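Long-range contacts in pyroglutamyl-peptidase I (Fervidobacterium islandicum, PDB 6LTQ), which removes the N-terminal pyroglutamyl (pyrrolidone carboxyl) residue from peptides and is a probable cysteine peptidase from a thermophilic, keratin-degrading bacterium: residues V95-L100 with P122-T127; T72-I77 with T170-H175; A88-E93 with H180-P185. All coordinates share one frame; numbering follows the deposited sequence.

Interaction 1 (V95-L100 with P122-T127)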
loop_
_atom_site.group_PDB
_atom_site.type_symbol
_atom_site.label_atom_id
_atom_site.label_comp_id
_atom_site.label_asym_id
_atom_site.label_seq_id
_atom_site.Cartn_x
_atom_site.Cartn_y
_atom_site.Cartn_z
ATOM N N VAL D 95 -20.748 6.989 -2.904
ATOM C CA VAL D 95 -21.645 5.867 -3.192
ATOM C C VAL D 95 -22.034 5.181 -1.893
ATOM O O VAL D 95 -21.160 4.828 -1.091
ATOM C CB VAL D 95 -20.986 4.830 -4.125
ATOM C CG1 VAL D 95 -21.898 3.606 -4.304
ATOM C CG2 VAL D 95 -20.643 5.450 -5.456
ATOM N N ALA D 96 -23.339 4.942 -1.710
ATOM C CA ALA D 96 -23.841 4.110 -0.624
ATOM C C ALA D 96 -24.592 2.938 -1.233
ATOM O O ALA D 96 -25.431 3.136 -2.110
ATOM C CB ALA D 96 -24.762 4.913 0.316
ATOM N N ILE D 97 -24.308 1.728 -0.775
ATOM C CA ILE D 97 -24.906 0.558 -1.398
ATOM C C ILE D 97 -25.843 -0.145 -0.423
ATOM O O ILE D 97 -25.695 -0.078 0.798
ATOM C CB ILE D 97 -23.841 -0.419 -1.930
ATOM C CG1 ILE D 97 -23.019 -0.976 -0.777
ATOM C CG2 ILE D 97 -22.941 0.286 -2.954
ATOM C CD1 ILE D 97 -22.346 -2.291 -1.136
ATOM N N ASN D 98 -26.792 -0.881 -0.996
ATOM C CA ASN D 98 -27.869 -1.521 -0.232
ATOM C C ASN D 98 -27.430 -2.890 0.292
ATOM O O ASN D 98 -27.958 -3.936 -0.086
ATOM C CB ASN D 98 -29.106 -1.632 -1.111
ATOM C CG ASN D 98 -30.337 -2.087 -0.337
ATOM O OD1 ASN D 98 -30.347 -2.100 0.893
ATOM N ND2 ASN D 98 -31.377 -2.465 -1.064
ATOM N N LEU D 99 -26.457 -2.877 1.208
ATOM C CA LEU D 99 -25.871 -4.138 1.647
ATOM C C LEU D 99 -25.226 -3.995 3.013
ATOM O O LEU D 99 -24.444 -3.068 3.228
ATOM C CB LEU D 99 -24.807 -4.628 0.642
ATOM C CG LEU D 99 -24.425 -6.092 0.823
ATOM C CD1 LEU D 99 -25.614 -6.958 0.408
ATOM C CD2 LEU D 99 -23.175 -6.456 0.020
ATOM N N LEU D 100 -25.520 -4.938 3.908
ATOM C CA LEU D 100 -24.752 -5.156 5.126
ATOM C C LEU D 100 -23.920 -6.412 4.947
ATOM O O LEU D 100 -24.469 -7.497 4.716
ATOM C CB LEU D 100 -25.661 -5.299 6.344
ATOM C CG LEU D 100 -26.773 -4.269 6.453
ATOM C CD1 LEU D 100 -27.793 -4.720 7.500
ATOM C CD2 LEU D 100 -26.212 -2.913 6.820
ATOM N N PRO D 122 -33.240 0.554 -4.130
ATOM C CA PRO D 122 -32.251 0.502 -5.211
ATOM C C PRO D 122 -30.947 -0.117 -4.717
ATOM O O PRO D 122 -30.651 -0.142 -3.519
ATOM C CB PRO D 122 -32.064 1.972 -5.599
ATOM C CG PRO D 122 -33.256 2.691 -5.005
ATOM C CD PRO D 122 -33.624 1.929 -3.785
ATOM N N ASP D 123 -30.167 -0.649 -5.664
ATOM C CA ASP D 123 -28.898 -1.285 -5.309
ATOM C C ASP D 123 -27.929 -0.303 -4.649
ATOM O O ASP D 123 -27.142 -0.693 -3.771
ATOM C CB ASP D 123 -28.262 -1.905 -6.559
ATOM C CG ASP D 123 -28.976 -3.173 -7.005
ATOM O OD1 ASP D 123 -29.806 -3.693 -6.235
ATOM O OD2 ASP D 123 -28.711 -3.661 -8.124
ATOM N N ALA D 124 -27.979 0.965 -5.043
ATOM C CA ALA D 124 -27.101 1.967 -4.457
ATOM C C ALA D 124 -27.657 3.348 -4.744
ATOM O O ALA D 124 -28.482 3.536 -5.639
ATOM C CB ALA D 124 -25.669 1.861 -4.993
ATOM N N TYR D 125 -27.186 4.316 -3.965
ATOM C CA TYR D 125 -27.413 5.726 -4.228
ATOM C C TYR D 125 -26.076 6.437 -4.350
ATOM O O TYR D 125 -25.110 6.099 -3.663
ATOM C CB TYR D 125 -28.220 6.417 -3.106
ATOM C CG TYR D 125 -29.682 6.035 -3.045
ATOM C CD1 TYR D 125 -30.624 6.729 -3.786
ATOM C CD2 TYR D 125 -30.114 4.981 -2.247
ATOM C CE1 TYR D 125 -31.963 6.386 -3.736
ATOM C CE2 TYR D 125 -31.457 4.629 -2.186
ATOM C CZ TYR D 125 -32.375 5.339 -2.939
ATOM O OH TYR D 125 -33.715 5.008 -2.887
ATOM N N MET D 126 -26.023 7.434 -5.213
ATOM C CA MET D 126 -24.919 8.378 -5.160
ATOM C C MET D 126 -25.404 9.659 -4.509
ATOM O O MET D 126 -26.572 10.022 -4.661
ATOM C CB MET D 126 -24.373 8.684 -6.558
ATOM C CG MET D 126 -23.432 7.602 -7.087
ATOM S SD MET D 126 -22.721 7.988 -8.697
ATOM C CE MET D 126 -24.104 7.582 -9.784
ATOM N N THR D 127 -24.509 10.335 -3.774
ATOM C CA THR D 127 -24.845 11.657 -3.248
ATOM C C THR D 127 -25.132 12.625 -4.386
ATOM O O THR D 127 -24.597 12.509 -5.493
ATOM C CB THR D 127 -23.720 12.242 -2.373
ATOM O OG1 THR D 127 -24.157 13.498 -1.819
ATOM C CG2 THR D 127 -22.465 12.512 -3.212
HETATM O O HOH W 1 -30.629 -3.949 -3.764
#

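Interaction 2 (T72-I77 with T170-H175)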
loop_
_atom_site.group_PDB
_atom_site.type_symbol
_atom_site.label_atom_id
_atom_site.label_comp_id
_atom_site.label_asym_id
_atom_site.label_seq_id
_atom_site.Cartn_x
_atom_site.Cartn_y
_atom_site.Cartn_z
ATOM N N THR D 72 -37.788 13.525 15.025
ATOM C CA THR D 72 -38.082 14.563 16.009
ATOM C C THR D 72 -37.486 15.938 15.672
ATOM O O THR D 72 -37.687 16.896 16.433
ATOM C CB THR D 72 -37.687 14.059 17.408
ATOM O OG1 THR D 72 -36.304 13.695 17.415
ATOM C CG2 THR D 72 -38.535 12.794 17.701
ATOM N N ASN D 73 -36.775 16.065 14.549
ATOM C CA ASN D 73 -36.208 17.333 14.101
ATOM C C ASN D 73 -36.263 17.401 12.578
ATOM O O ASN D 73 -36.297 16.368 11.900
ATOM C CB ASN D 73 -34.763 17.513 14.585
ATOM C CG ASN D 73 -34.576 17.136 16.053
ATOM O OD1 ASN D 73 -34.491 15.949 16.402
ATOM N ND2 ASN D 73 -34.492 18.146 16.919
ATOM N N ASN D 74 -36.273 18.624 12.042
ATOM C CA ASN D 74 -36.246 18.852 10.600
ATOM C C ASN D 74 -34.811 19.120 10.156
ATOM O O ASN D 74 -34.168 20.045 10.662
ATOM C CB ASN D 74 -37.138 20.021 10.189
ATOM C CG ASN D 74 -37.357 20.077 8.678
ATOM O OD1 ASN D 74 -37.018 19.135 7.961
ATOM N ND2 ASN D 74 -37.924 21.181 8.192
ATOM N N ILE D 75 -34.328 18.329 9.194
ATOM C CA ILE D 75 -32.935 18.354 8.750
ATOM C C ILE D 75 -32.901 18.553 7.242
ATOM O O ILE D 75 -33.529 17.787 6.501
ATOM C CB ILE D 75 -32.198 17.046 9.109
ATOM C CG1 ILE D 75 -32.184 16.800 10.620
ATOM C CG2 ILE D 75 -30.782 17.027 8.500
ATOM C CD1 ILE D 75 -31.579 17.943 11.439
ATOM N N ASP D 76 -32.154 19.556 6.782
ATOM C CA ASP D 76 -31.931 19.735 5.347
ATOM C C ASP D 76 -30.748 18.926 4.787
ATOM O O ASP D 76 -30.832 18.411 3.663
ATOM C CB ASP D 76 -31.693 21.199 5.019
ATOM C CG ASP D 76 -32.863 22.072 5.411
ATOM O OD1 ASP D 76 -32.622 23.193 5.911
ATOM O OD2 ASP D 76 -34.021 21.621 5.241
ATOM N N ILE D 77 -29.608 18.886 5.485
ATOM C CA ILE D 77 -28.407 18.200 4.994
ATOM C C ILE D 77 -27.836 17.356 6.113
ATOM O O ILE D 77 -27.583 17.860 7.215
ATOM C CB ILE D 77 -27.328 19.175 4.499
ATOM C CG1 ILE D 77 -27.948 20.302 3.685
ATOM C CG2 ILE D 77 -26.257 18.420 3.686
ATOM C CD1 ILE D 77 -27.029 21.473 3.530
ATOM N N THR D 170 -38.748 10.460 0.855
ATOM C CA THR D 170 -39.476 11.461 1.627
ATOM C C THR D 170 -39.070 12.894 1.343
ATOM O O THR D 170 -39.827 13.807 1.677
ATOM C CB THR D 170 -39.323 11.219 3.138
ATOM O OG1 THR D 170 -38.054 11.714 3.590
ATOM C CG2 THR D 170 -39.441 9.751 3.466
ATOM N N GLY D 171 -37.914 13.128 0.745
ATOM C CA GLY D 171 -37.443 14.487 0.607
ATOM C C GLY D 171 -36.700 14.997 1.820
ATOM O O GLY D 171 -36.223 16.130 1.806
ATOM N N THR D 172 -36.597 14.198 2.872
ATOM C CA THR D 172 -35.874 14.587 4.079
ATOM C C THR D 172 -34.910 13.499 4.432
ATOM O O THR D 172 -35.315 12.315 4.610
ATOM C CB THR D 172 -36.835 14.881 5.244
ATOM O OG1 THR D 172 -37.512 16.117 4.994
ATOM C CG2 THR D 172 -36.062 15.020 6.547
ATOM N N PRO D 173 -33.593 13.799 4.564
ATOM C CA PRO D 173 -33.000 15.134 4.321
ATOM C C PRO D 173 -32.986 15.529 2.822
ATOM O O PRO D 173 -33.236 14.610 2.069
ATOM C CB PRO D 173 -31.572 14.956 4.868
ATOM C CG PRO D 173 -31.269 13.494 4.672
ATOM C CD PRO D 173 -32.578 12.780 4.923
ATOM N N LYS D 174 -32.768 16.777 2.397
ATOM C CA LYS D 174 -32.610 17.059 0.976
ATOM C C LYS D 174 -31.299 16.491 0.418
ATOM O O LYS D 174 -31.216 16.122 -0.770
ATOM C CB LYS D 174 -32.751 18.561 0.804
ATOM C CG LYS D 174 -34.208 18.997 0.644
ATOM C CD LYS D 174 -35.229 18.584 1.636
ATOM C CE LYS D 174 -36.477 18.881 0.815
ATOM N NZ LYS D 174 -37.548 18.013 1.162
ATOM N N HIS D 175 -30.251 16.473 1.243
ATOM C CA HIS D 175 -28.945 16.020 0.788
ATOM C C HIS D 175 -28.288 15.200 1.886
ATOM O O HIS D 175 -28.568 15.369 3.078
ATOM C CB HIS D 175 -28.043 17.205 0.412
ATOM C CG HIS D 175 -28.284 17.780 -0.953
ATOM N ND1 HIS D 175 -28.053 17.067 -2.111
ATOM C CD2 HIS D 175 -28.659 19.022 -1.348
ATOM C CE1 HIS D 175 -28.311 17.830 -3.157
ATOM N NE2 HIS D 175 -28.674 19.025 -2.722
#

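Interaction 3 (A88-E93 with H180-P185)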
loop_
_atom_site.group_PDB
_atom_site.type_symbol
_atom_site.label_atom_id
_atom_site.label_comp_id
_atom_site.label_asym_id
_atom_site.label_seq_id
_atom_site.Cartn_x
_atom_site.Cartn_y
_atom_site.Cartn_z
ATOM N N ALA D 88 -5.593 7.932 4.436
ATOM C CA ALA D 88 -4.560 8.929 4.683
ATOM C C ALA D 88 -5.068 10.357 4.582
ATOM O O ALA D 88 -4.362 11.275 5.013
ATOM C CB ALA D 88 -3.407 8.760 3.687
ATOM N N GLY D 89 -6.248 10.565 4.000
ATOM C CA GLY D 89 -6.771 11.906 3.798
ATOM C C GLY D 89 -8.268 11.967 4.061
ATOM O O GLY D 89 -8.892 10.977 4.428
ATOM N N ILE D 90 -8.833 13.161 3.871
ATOM C CA ILE D 90 -10.280 13.303 4.006
ATOM C C ILE D 90 -10.941 12.532 2.860
ATOM O O ILE D 90 -10.736 12.841 1.689
ATOM C CB ILE D 90 -10.689 14.784 4.005
ATOM C CG1 ILE D 90 -9.960 15.559 5.132
ATOM C CG2 ILE D 90 -12.186 14.911 4.116
ATOM C CD1 ILE D 90 -10.199 15.037 6.555
ATOM N N ARG D 91 -11.706 11.505 3.209
ATOM C CA ARG D 91 -12.208 10.545 2.231
ATOM C C ARG D 91 -13.704 10.790 2.010
ATOM O O ARG D 91 -14.552 10.338 2.793
ATOM C CB ARG D 91 -11.910 9.129 2.701
ATOM C CG ARG D 91 -12.436 8.037 1.806
ATOM C CD ARG D 91 -11.872 6.695 2.237
ATOM N NE ARG D 91 -12.795 5.599 1.971
ATOM C CZ ARG D 91 -12.487 4.317 2.140
ATOM N NH1 ARG D 91 -13.397 3.381 1.890
ATOM N NH2 ARG D 91 -11.261 3.971 2.548
ATOM N N LEU D 92 -14.011 11.506 0.940
ATOM C CA LEU D 92 -15.381 11.883 0.621
ATOM C C LEU D 92 -16.053 10.742 -0.133
ATOM O O LEU D 92 -15.606 10.356 -1.223
ATOM C CB LEU D 92 -15.383 13.165 -0.210
ATOM C CG LEU D 92 -14.513 14.234 0.451
ATOM C CD1 LEU D 92 -14.107 15.266 -0.554
ATOM C CD2 LEU D 92 -15.258 14.906 1.626
ATOM N N GLU D 93 -17.127 10.210 0.440
ATOM C CA GLU D 93 -17.776 9.016 -0.093
ATOM C C GLU D 93 -18.911 9.394 -1.037
ATOM O O GLU D 93 -19.853 10.096 -0.651
ATOM C CB GLU D 93 -18.291 8.146 1.051
ATOM C CG GLU D 93 -17.185 7.632 1.965
ATOM C CD GLU D 93 -16.286 6.576 1.315
ATOM O OE1 GLU D 93 -16.506 6.211 0.130
ATOM O OE2 GLU D 93 -15.380 6.072 2.018
ATOM N N HIS D 180 -15.462 9.959 5.407
ATOM C CA HIS D 180 -14.574 9.089 6.153
ATOM C C HIS D 180 -13.304 9.819 6.563
ATOM O O HIS D 180 -12.772 10.654 5.826
ATOM C CB HIS D 180 -14.231 7.840 5.347
ATOM C CG HIS D 180 -15.107 6.666 5.669
ATOM N ND1 HIS D 180 -15.703 5.893 4.698
ATOM C CD2 HIS D 180 -15.517 6.156 6.859
ATOM C CE1 HIS D 180 -16.410 4.933 5.270
ATOM N NE2 HIS D 180 -16.325 5.076 6.581
ATOM N N LEU D 181 -12.785 9.440 7.733
ATOM C CA LEU D 181 -11.708 10.145 8.401
ATOM C C LEU D 181 -10.551 9.205 8.733
ATOM O O LEU D 181 -10.774 8.044 9.126
ATOM C CB LEU D 181 -12.202 10.787 9.716
ATOM C CG LEU D 181 -13.392 11.725 9.576
ATOM C CD1 LEU D 181 -14.018 11.948 10.982
ATOM C CD2 LEU D 181 -12.952 13.038 8.935
ATOM N N PRO D 182 -9.318 9.701 8.618
ATOM C CA PRO D 182 -8.157 8.913 9.054
ATOM C C PRO D 182 -8.209 8.619 10.545
ATOM O O PRO D 182 -8.898 9.291 11.310
ATOM C CB PRO D 182 -6.956 9.829 8.734
ATOM C CG PRO D 182 -7.447 10.762 7.637
ATOM C CD PRO D 182 -8.934 10.972 7.967
ATOM N N PHE D 183 -7.449 7.603 10.951
ATOM C CA PHE D 183 -7.093 7.463 12.361
ATOM C C PHE D 183 -6.505 8.766 12.894
ATOM O O PHE D 183 -5.807 9.496 12.179
ATOM C CB PHE D 183 -6.043 6.373 12.535
ATOM C CG PHE D 183 -6.591 4.992 12.673
ATOM C CD1 PHE D 183 -7.716 4.736 13.444
ATOM C CD2 PHE D 183 -5.940 3.941 12.076
ATOM C CE1 PHE D 183 -8.178 3.445 13.603
ATOM C CE2 PHE D 183 -6.409 2.635 12.225
ATOM C CZ PHE D 183 -7.526 2.395 12.991
ATOM N N LEU D 184 -6.778 9.058 14.167
ATOM C CA LEU D 184 -5.988 10.049 14.876
ATOM C C LEU D 184 -4.591 9.492 15.148
ATOM O O LEU D 184 -4.415 8.277 15.287
ATOM C CB LEU D 184 -6.646 10.435 16.212
ATOM C CG LEU D 184 -8.030 11.090 16.122
ATOM C CD1 LEU D 184 -8.636 11.217 17.530
ATOM C CD2 LEU D 184 -7.988 12.456 15.441
ATOM N N PRO D 185 -3.583 10.359 15.243
ATOM C CA PRO D 185 -2.230 9.862 15.550
ATOM C C PRO D 185 -2.182 9.013 16.816
ATOM O O PRO D 185 -1.486 7.985 16.843
ATOM C CB PRO D 185 -1.408 11.146 15.677
ATOM C CG PRO D 185 -2.156 12.152 14.844
ATOM C CD PRO D 185 -3.621 11.811 15.021
#

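Interaction 1 (V95-L100 with P122-T127)
The methyl group of Ala124 lies between a branch of Val95 and a branch of Ile97. Its CB meets Ile97 CG2 at 3.8 Å and Val95 CG1 at 4.2 Å. Val95 CG1 stands anti to the backbone N (chi1 175°), which turns this branch to the alanine. The other branch, CG2, lies alongside Met126 and comes within 3.9 Å of its CG. Two apolar bumps, CG1 of Val95 and CG2 of Ile97, thus flank one small residue. Ala96 and Tyr125 occupy the other face of this antiparallel strand pair. They form its hydrogen-bonded pair: Ala96 N gives to Tyr125 O at 2.9 Å, and Tyr125 N gives to Ala96 O at 2.8 Å. Beyond the strand, Asn98 is the centre of an inverse gamma turn. Its N donates to Asp123 O at 2.8 Å. A water joins Asn98 ND2 to Asp123 OD1. Asn98 OD1 takes the backbone N of Ile117, and Asp123 OD2 takes Met126 N of the second subunit. Ala124 also packs on Ala124 of that subunit. The chemistry implies a junction closed by backbone bonds and small apolar groups, with Asn98 tied to the backbone of Ile117 and Asp123 to Met126 of the second subunit.

Interaction 2 (T72-I77 with T170-H175)
Ile77 lays its CG2 branch against the CB of His175, 3.9 Å away. The two side chains lie side by side and point the same way. CG2 of Ile77, anti to its backbone N and beside the carbonyl carbon, also lies near His175 O. At the backbone, Ile77 CA makes a CH...O contact with His175 O at 3.4 Å.

Asp76 O takes both backbone hydrogen bonds across the contact. It accepts from His175 N at 3.2 Å, with the donor in the carbonyl plane and an N-H...O angle of 150°. Lys174 N lies at 2.8 Å from the same Asp76 O, but its bond is bent and weak. Lys174 CB lies close to this oxygen too.

The segments are the loops that lead from helices 59-72 and 158-170 into the neighbouring parallel strands 77-83 and 175-181. This is the helix-to-strand turn of an alpha/beta fold, met twice side by side. Ile77 and His175 form the first parallel bridge between the strands. On its other flank the 72-77 loop is bonded to Ser16 of strand 15-22, which continues the sheet.

Further back, Pro173 follows a cis peptide bond. Its CA makes a CH...O contact with Ile75 O at 3.5 Å, while the ring CB touches Ile75 CG2 at 4.3 Å. Ile75 and Pro173 both pack on Tyr70 of helix 59-72. Thr172 CG2 lies 3.8 Å from Ile75 O. The exit from helix 158-170 is shaped by an ST turn: Thr170 OG1 accepts from Thr172 N at 3.0 Å. Gly171, between them, has a positive phi of 85°, and a CB here would collide with the carbonyl oxygen of the residue before.

Interaction 3 (A88-E93 with H180-P185)
Glu93 bends at chi2 (-70°), after a CG set anti to the carbonyl carbon, and its carboxylate comes to the ring of His180. His180 ND1 donates to Glu93 OE2 at 2.7 Å. The bond is nearly straight, 172° at the hydrogen, and the oxygen lies in the ring plane. The carboxylate itself is turned 86° from the ring, and OE2 is met on its anti side.

Arg91 holds the same oxygen from the other face of the carboxylate. Its NE reaches Glu93 OE2 at 2.6 Å on the syn side, in a salt bridge, and NH1 adds a weak bond. Two good donors therefore grip OE2, while OE1 is taken by Ser148. An alanine in place of Glu93 would probably leave His180 ND1 and Arg91 NE without their shared acceptor, and the imidazole freer to turn.

The other ring nitrogen, NE2, is hydrogen-bonded to the sulfonate of Cys156, here oxidised to cysteinesulfonic acid. The arrangement is consistent with the Cys-His-Glu catalytic triad of this peptidase family.

The backbones hold the pair in register. Arg91 and His180 are an antiparallel hydrogen-bonded pair, with Arg91 N to His180 O at 3.0 Å and His180 N to Arg91 O at 2.8 Å. Arg91 CB sits 3.7 Å from His180 CB. Away from the polar cluster, Ile90 CD1 touches Leu181 CD2 at 4.2 Å, and Pro182 CG rests 3.5 Å from Gly89 O.

Strand 90-97 here runs between strand 175-181, antiparallel, and strand 145-148, parallel. Ile90 and Leu181 pack on helix 203-215, and Ile90 and Leu92 on helix 131-140.

Interactions 1 and 3 are buried and share strand 90-97. Interaction 3 pairs its start with strand 175-181, and interaction 1 pairs its end with strand 124-126. Their centres lie about 20 Å apart. Interaction 2 is only partly buried. It joins the entrance of strand 175-181, whose other end serves interaction 3, to strand 77-83, with the centres of interactions 2 and 3 about 25 Å apart. The chemistry follows the place. Interaction 3 adds a charged cluster to its backbone pair, at the probable active site. Interaction 1 combines backbone bonds with methyl packing beside a subunit interface. Interaction 2 combines one shared carbonyl with apolar contacts between two loops, untouched by other subunits.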